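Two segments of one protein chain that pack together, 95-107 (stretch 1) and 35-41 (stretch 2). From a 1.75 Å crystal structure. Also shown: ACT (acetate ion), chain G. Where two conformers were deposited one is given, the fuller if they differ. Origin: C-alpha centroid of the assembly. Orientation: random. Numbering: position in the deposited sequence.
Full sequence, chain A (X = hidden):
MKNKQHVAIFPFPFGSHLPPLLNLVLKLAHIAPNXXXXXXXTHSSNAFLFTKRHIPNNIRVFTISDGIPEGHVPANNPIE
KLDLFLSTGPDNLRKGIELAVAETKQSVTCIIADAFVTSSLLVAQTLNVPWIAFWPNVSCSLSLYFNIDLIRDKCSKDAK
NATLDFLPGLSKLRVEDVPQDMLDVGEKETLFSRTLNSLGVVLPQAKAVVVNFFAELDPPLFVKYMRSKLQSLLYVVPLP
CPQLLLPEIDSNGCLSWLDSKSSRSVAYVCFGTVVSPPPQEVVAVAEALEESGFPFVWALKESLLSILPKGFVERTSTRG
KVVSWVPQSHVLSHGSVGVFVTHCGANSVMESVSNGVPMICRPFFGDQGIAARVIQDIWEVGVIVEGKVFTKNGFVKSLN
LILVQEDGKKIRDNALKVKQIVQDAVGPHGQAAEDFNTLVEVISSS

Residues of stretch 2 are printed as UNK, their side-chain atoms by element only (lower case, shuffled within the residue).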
ATOM      1  N   LYS A  95      17.186  -4.976 -20.334  1.00 11.11           N
ATOM      2  CA  LYS A  95      18.536  -4.509 -20.038  1.00 11.30           C
ATOM      3  C   LYS A  95      18.874  -4.941 -18.602  1.00 10.15           C
ATOM      4  O   LYS A  95      19.994  -5.349 -18.310  1.00 11.79           O
ATOM      5  CB  LYS A  95      18.659  -2.987 -20.218  1.00 11.43           C
ATOM      6  CG  LYS A  95      20.085  -2.493 -20.405  1.00 28.59           C
ATOM      7  CD  LYS A  95      20.776  -2.188 -19.083  1.00 38.05           C
ATOM      8  CE  LYS A  95      20.154  -0.988 -18.384  1.00 35.66           C
ATOM      9  NZ  LYS A  95      21.071  -0.361 -17.393  1.00 30.00           N
ATOM     10  N   GLY A  96      17.892  -4.866 -17.711  1.00  6.24           N
ATOM     11  CA  GLY A  96      18.056  -5.373 -16.357  1.00  8.14           C
ATOM     12  C   GLY A  96      18.355  -6.859 -16.332  1.00  8.67           C
ATOM     13  O   GLY A  96      19.212  -7.318 -15.566  1.00 11.10           O
ATOM     14  N   ILE A  97      17.630  -7.624 -17.149  1.00  8.38           N
ATOM     15  CA  ILE A  97      17.857  -9.071 -17.216  1.00  9.11           C
ATOM     16  C   ILE A  97      19.298  -9.328 -17.652  1.00  7.60           C
ATOM     17  O   ILE A  97      19.997 -10.184 -17.081  1.00  8.99           O
ATOM     18  CB  ILE A  97      16.894  -9.752 -18.203  1.00  8.69           C
ATOM     19  CG1 ILE A  97      15.421  -9.575 -17.753  1.00 10.93           C
ATOM     20  CG2 ILE A  97      17.278 -11.237 -18.397  1.00  8.23           C
ATOM     21  CD1 ILE A  97      15.055 -10.335 -16.496  1.00 12.27           C
ATOM     22  N   GLU A  98      19.746  -8.571 -18.652  1.00 10.70           N
ATOM     23  CA  GLU A  98      21.106  -8.745 -19.178  1.00  8.60           C
ATOM     24  C   GLU A  98      22.139  -8.546 -18.078  1.00 10.72           C
ATOM     25  O   GLU A  98      23.008  -9.392 -17.880  1.00  9.38           O
ATOM     26  CB  GLU A  98      21.380  -7.786 -20.350  1.00 10.48           C
ATOM     27  CG  GLU A  98      22.825  -7.821 -20.798  1.00 11.55           C
ATOM     28  CD  GLU A  98      23.246  -6.557 -21.534  1.00 18.32           C
ATOM     29  OE1 GLU A  98      22.395  -5.878 -22.165  1.00 17.12           O
ATOM     30  OE2 GLU A  98      24.442  -6.234 -21.458  1.00 18.93           O
ATOM     31  N   LEU A  99      22.044  -7.433 -17.353  1.00 12.22           N
ATOM     32  CA  LEU A  99      22.966  -7.173 -16.243  1.00  9.14           C
ATOM     33  C   LEU A  99      22.956  -8.298 -15.204  1.00 11.24           C
ATOM     34  O   LEU A  99      24.004  -8.702 -14.698  1.00 10.43           O
ATOM     35  CB  LEU A  99      22.610  -5.843 -15.572  1.00  9.67           C
ATOM     36  CG  LEU A  99      22.743  -4.626 -16.475  1.00 10.61           C
ATOM     37  CD1 LEU A  99      22.235  -3.391 -15.744  1.00 14.31           C
ATOM     38  CD2 LEU A  99      24.191  -4.438 -16.902  1.00 14.67           C
ATOM     39  N   ALA A 100      21.767  -8.807 -14.887  1.00  8.85           N
ATOM     40  CA  ALA A 100      21.624  -9.876 -13.892  1.00  8.83           C
ATOM     41  C   ALA A 100      22.243 -11.188 -14.376  1.00 10.44           C
ATOM     42  O   ALA A 100      22.937 -11.899 -13.630  1.00  9.72           O
ATOM     43  CB  ALA A 100      20.162 -10.065 -13.534  1.00  9.82           C
ATOM     44  N   VAL A 101      22.011 -11.498 -15.639  1.00 10.01           N
ATOM     45  CA  VAL A 101      22.548 -12.718 -16.218  1.00  8.50           C
ATOM     46  C   VAL A 101      24.072 -12.615 -16.304  1.00 12.63           C
ATOM     47  O   VAL A 101      24.781 -13.575 -16.012  1.00 12.85           O
ATOM     48  CB  VAL A 101      21.900 -12.992 -17.598  1.00  8.61           C
ATOM     49  CG1 VAL A 101      22.649 -14.087 -18.331  1.00 13.94           C
ATOM     50  CG2 VAL A 101      20.422 -13.369 -17.421  1.00  8.46           C
ATOM     51  N   ALA A 102      24.579 -11.438 -16.670  1.00  9.14           N
ATOM     52  CA  ALA A 102      26.025 -11.262 -16.798  1.00 10.89           C
ATOM     53  C   ALA A 102      26.735 -11.408 -15.447  1.00 13.41           C
ATOM     54  O   ALA A 102      27.803 -12.016 -15.362  1.00 12.56           O
ATOM     55  CB  ALA A 102      26.360  -9.912 -17.441  1.00 11.62           C
ATOM     56  N   GLU A 103      26.133 -10.879 -14.382  1.00 11.46           N
ATOM     57  CA  GLU A 103      26.761 -10.915 -13.062  0.50 10.87           C
ATOM     58  C   GLU A 103      26.688 -12.303 -12.436  1.00 12.40           C
ATOM     59  O   GLU A 103      27.676 -12.809 -11.883  1.00 12.68           O
ATOM     60  CB  GLU A 103      26.125  -9.875 -12.129  0.50 12.44           C
ATOM     61  CG  GLU A 103      26.592  -9.951 -10.669  0.50 16.01           C
ATOM     62  CD  GLU A 103      28.065  -9.626 -10.496  0.50 17.88           C
ATOM     63  OE1 GLU A 103      28.665  -9.049 -11.423  0.50 15.25           O
ATOM     64  OE2 GLU A 103      28.629  -9.946  -9.430  0.50 20.62           O
ATOM     65  N   THR A 104      25.520 -12.929 -12.536  1.00 11.34           N
ATOM     66  CA  THR A 104      25.307 -14.233 -11.899  1.00 11.30           C
ATOM     67  C   THR A 104      25.811 -15.400 -12.741  1.00 13.06           C
ATOM     68  O   THR A 104      26.018 -16.499 -12.225  1.00 14.11           O
ATOM     69  CB  THR A 104      23.816 -14.478 -11.604  1.00 10.07           C
ATOM     70  OG1 THR A 104      23.086 -14.501 -12.838  1.00  9.25           O
ATOM     71  CG2 THR A 104      23.260 -13.394 -10.692  1.00 11.61           C
ATOM     72  N   LYS A 105      25.977 -15.158 -14.037  1.00 10.71           N
ATOM     73  CA  LYS A 105      26.272 -16.204 -15.028  1.00 10.81           C
ATOM     74  C   LYS A 105      25.173 -17.265 -15.102  1.00 15.54           C
ATOM     75  O   LYS A 105      25.418 -18.412 -15.508  1.00 14.60           O
ATOM     76  CB  LYS A 105      27.651 -16.843 -14.787  1.00  9.43           C
ATOM     77  CG  LYS A 105      28.777 -15.817 -14.717  1.00 16.11           C
ATOM     78  CD  LYS A 105      30.144 -16.489 -14.601  1.00 24.88           C
ATOM     79  CE  LYS A 105      31.287 -15.469 -14.673  1.00 33.38           C
ATOM     80  NZ  LYS A 105      31.309 -14.688 -15.960  1.00 25.97           N
ATOM     81  N   GLN A 106      23.958 -16.867 -14.728  1.00 11.36           N
ATOM     82  CA  GLN A 106      22.813 -17.777 -14.679  1.00 13.14           C
ATOM     83  C   GLN A 106      21.650 -17.188 -15.451  1.00  9.74           C
ATOM     84  O   GLN A 106      21.292 -16.034 -15.241  1.00 10.48           O
ATOM     85  CB  GLN A 106      22.359 -17.995 -13.230  1.00 17.40           C
ATOM     86  CG  GLN A 106      23.406 -18.609 -12.299  1.00 17.36           C
ATOM     87  CD  GLN A 106      22.940 -18.619 -10.847  1.00 22.06           C
ATOM     88  OE1 GLN A 106      22.353 -17.649 -10.368  1.00 24.66           O
ATOM     89  NE2 GLN A 106      23.181 -19.726 -10.147  1.00 25.40           N
ATOM     90  N   SER A 107      21.050 -17.978 -16.332  1.00  9.99           N
ATOM     91  CA  SER A 107      19.828 -17.553 -16.996  1.00 11.20           C
ATOM     92  C   SER A 107      18.754 -17.383 -15.916  1.00 10.12           C
ATOM     93  O   SER A 107      18.763 -18.078 -14.891  1.00  9.92           O
ATOM     94  CB  SER A 107      19.394 -18.590 -18.035  1.00 11.90           C
ATOM     95  OG  SER A 107      19.139 -19.844 -17.425  1.00 19.54           O
ATOM     96  N   UNK A  35      19.787 -19.684  -3.908  1.00  9.81           N
ATOM     97  CA  UNK A  35      19.106 -19.140  -5.080  1.00  7.67           C
ATOM     98  C   UNK A  35      19.480 -17.670  -5.236  1.00 10.19           C
ATOM     99  O   UNK A  35      19.609 -16.960  -4.240  1.00  9.54           O
ATOM    100  c   UNK A  35      16.837 -18.572  -6.037  1.00 11.58           C
ATOM    101  c   UNK A  35      17.584 -19.267  -4.910  1.00 11.08           C
ATOM    102  o   UNK A  35      17.230 -20.657  -4.899  1.00 13.17           O
ATOM    103  N   UNK A  36      19.682 -17.235  -6.480  1.00  9.41           N
ATOM    104  CA  UNK A  36      20.037 -15.849  -6.779  1.00  9.54           C
ATOM    105  C   UNK A  36      18.784 -15.015  -6.932  1.00 10.07           C
ATOM    106  O   UNK A  36      17.847 -15.436  -7.611  1.00 11.29           O
ATOM    107  c   UNK A  36      20.819 -15.767  -8.088  1.00 10.21           C
ATOM    108  o   UNK A  36      22.025 -16.515  -7.991  1.00 12.44           O
ATOM    109  N   UNK A  37      18.790 -13.831  -6.322  1.00  8.88           N
ATOM    110  CA  UNK A  37      17.693 -12.879  -6.458  1.00  7.82           C
ATOM    111  C   UNK A  37      18.248 -11.569  -7.007  1.00  8.40           C
ATOM    112  O   UNK A  37      19.120 -10.944  -6.401  1.00 10.88           O
ATOM    113  c   UNK A  37      16.273 -13.895  -4.606  1.00  9.42           C
ATOM    114  c   UNK A  37      16.970 -14.911  -3.962  1.00 10.44           C
ATOM    115  c   UNK A  37      14.913 -14.059  -4.825  1.00 12.90           C
ATOM    116  c   UNK A  37      14.243 -15.199  -4.380  1.00  9.76           C
ATOM    117  c   UNK A  37      16.991 -12.663  -5.109  1.00  8.50           C
ATOM    118  c   UNK A  37      14.944 -16.197  -3.728  1.00 10.51           C
ATOM    119  c   UNK A  37      16.309 -16.057  -3.521  1.00 11.08           C
ATOM    120  N   UNK A  38      17.744 -11.166  -8.168  1.00  8.87           N
ATOM    121  CA  UNK A  38      18.265  -9.994  -8.850  1.00  8.55           C
ATOM    122  C   UNK A  38      17.189  -8.922  -8.873  1.00 10.72           C
ATOM    123  O   UNK A  38      16.187  -9.052  -9.574  1.00 10.14           O
ATOM    124  c   UNK A  38      18.710 -10.361 -10.268  1.00  7.96           C
ATOM    125  o   UNK A  38      19.852 -11.230 -10.250  1.00  7.85           O
ATOM    126  N   UNK A  39      17.408  -7.871  -8.091  1.00  8.30           N
ATOM    127  CA  UNK A  39      16.423  -6.810  -7.877  1.00  9.92           C
ATOM    128  C   UNK A  39      16.732  -5.668  -8.842  1.00 12.69           C
ATOM    129  O   UNK A  39      17.790  -5.044  -8.769  1.00 11.50           O
ATOM    130  c   UNK A  39      14.019  -3.579  -5.654  1.00 11.00           C
ATOM    131  c   UNK A  39      14.295  -6.297  -5.247  1.00 11.39           C
ATOM    132  c   UNK A  39      15.146  -4.250  -6.127  1.00 10.41           C
ATOM    133  c   UNK A  39      13.170  -5.641  -4.774  1.00  9.22           C
ATOM    134  c   UNK A  39      15.291  -5.614  -5.927  1.00  8.94           C
ATOM    135  c   UNK A  39      13.036  -4.274  -4.983  1.00 10.47           C
ATOM    136  c   UNK A  39      16.511  -6.335  -6.420  1.00  8.91           C
ATOM    137  N   UNK A  40      15.801  -5.390  -9.744  1.00  9.31           N
ATOM    138  CA  UNK A  40      16.070  -4.499 -10.864  1.00  8.33           C
ATOM    139  C   UNK A  40      15.219  -3.241 -10.723  1.00  7.78           C
ATOM    140  O   UNK A  40      14.007  -3.273 -10.935  1.00 11.43           O
ATOM    141  c   UNK A  40      15.751  -5.197 -12.204  1.00  8.44           C
ATOM    142  c   UNK A  40      16.093  -7.420 -13.466  1.00  8.42           C
ATOM    143  c   UNK A  40      16.000  -4.256 -13.376  1.00  9.72           C
ATOM    144  c   UNK A  40      16.581  -6.482 -12.346  1.00 10.47           C
ATOM    145  N   UNK A  41      15.857  -2.135 -10.354  1.00  9.44           N
ATOM    146  CA  UNK A  41      15.140  -0.881 -10.154  1.00  8.32           C
ATOM    147  C   UNK A  41      15.769   0.254 -10.933  1.00 11.41           C
ATOM    148  O   UNK A  41      16.687   0.032 -11.723  1.00 10.29           O
TER
HETATM  149  C   ACT G1006      23.867 -16.482  -4.710  1.00 33.80           C
HETATM  150  O   ACT G1006      23.401 -15.985  -5.759  1.00 25.92           O
HETATM  151  OXT ACT G1006      24.844 -15.959  -4.120  1.00 41.42           O
HETATM  152  CH3 ACT G1006      23.329 -17.804  -4.232  1.00 19.79           C

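Position 35 carries three side-chain atoms beyond the backbone: a CB bearing one oxygen and one carbon. A branched CB with a hydroxyl and a methyl is threonine, Thr35. Its CA-to-CB bond points away from stretch 1 and it makes no contact there; it lies just before the strand, and beta-branched residues are at home in such extended backbone.

Position 36 has two side-chain atoms, CB and a single oxygen, and this oxygen lies 2.7 Å from OE1 of Gln106. One carbon and one hydroxyl make serine, Ser36. Its OG also lies 2.7 Å from atom O of the acetate ion, so two acceptors compete for one proton and the geometry does not settle which receives it. CB of Ser36 also touches CG2 of Thr104, at 4.3 Å.

At position 37, CB leads to a ring of six carbons with no heteroatom: phenylalanine, Phe37. Its CA-to-CB bond points away from stretch 1, and the residue is buried, as an apolar aromatic ring readily is.

Position 38 again shows one carbon bearing one oxygen and nothing more. The oxygen is 3.5 Å from CB of Ala100 and 4.1 Å from CG2 of Thr104. The atoms make this a second serine, Ser38. Its small side chain fits where the backbones run close, the CA atoms of Ala100 and Ser38 being 6.1 Å apart, and its buried hydroxyl is hydrogen-bonded elsewhere in the structure.

Position 39 repeats the carbon followed by a six-carbon ring: Phe39, whose apolar ring suits a buried site out of reach of stretch 1.

Position 40 has four carbons, forked at the first, with one arm two carbons long. That is isoleucine, Ile40. Its CD1 lies 3.7 Å from C of Gly96 and 4.3 Å from CD1 of Ile97. Gly96, with no side chain, lets the backbones come close, its CA 5.9 Å from CA of Ile40; an ideal CB on Gly96 would fall 2.4 Å from CG2 of Ile40, a clash.

Position 41 has no side-chain atoms and is therefore glycine, Gly41. The site is buried, but this contact gives no reason for glycine: an ideal CB would have nothing of stretch 1 within 5.5 Å.

The contact rests on the alternation of the strand: residues 36, 38 and 40 direct their CA-to-CB bonds toward stretch 1. Helix and strand run roughly antiparallel, at 147°, and Gly96, Ala100 and Thr104, spaced four apart, meet Ile40, Ser38 and Ser36 in turn. Thr104 turns its hydroxyl back to its own helix, OG1 donating to O of Ala100 at 2.7 Å, while its CG2 methyl meets the strand. Small residues thus permit close packing, isoleucine fills the space over glycine, and polar atoms gather near the helix's C-terminal end.

Stretch 2, residues 35-41: TSFSFIG
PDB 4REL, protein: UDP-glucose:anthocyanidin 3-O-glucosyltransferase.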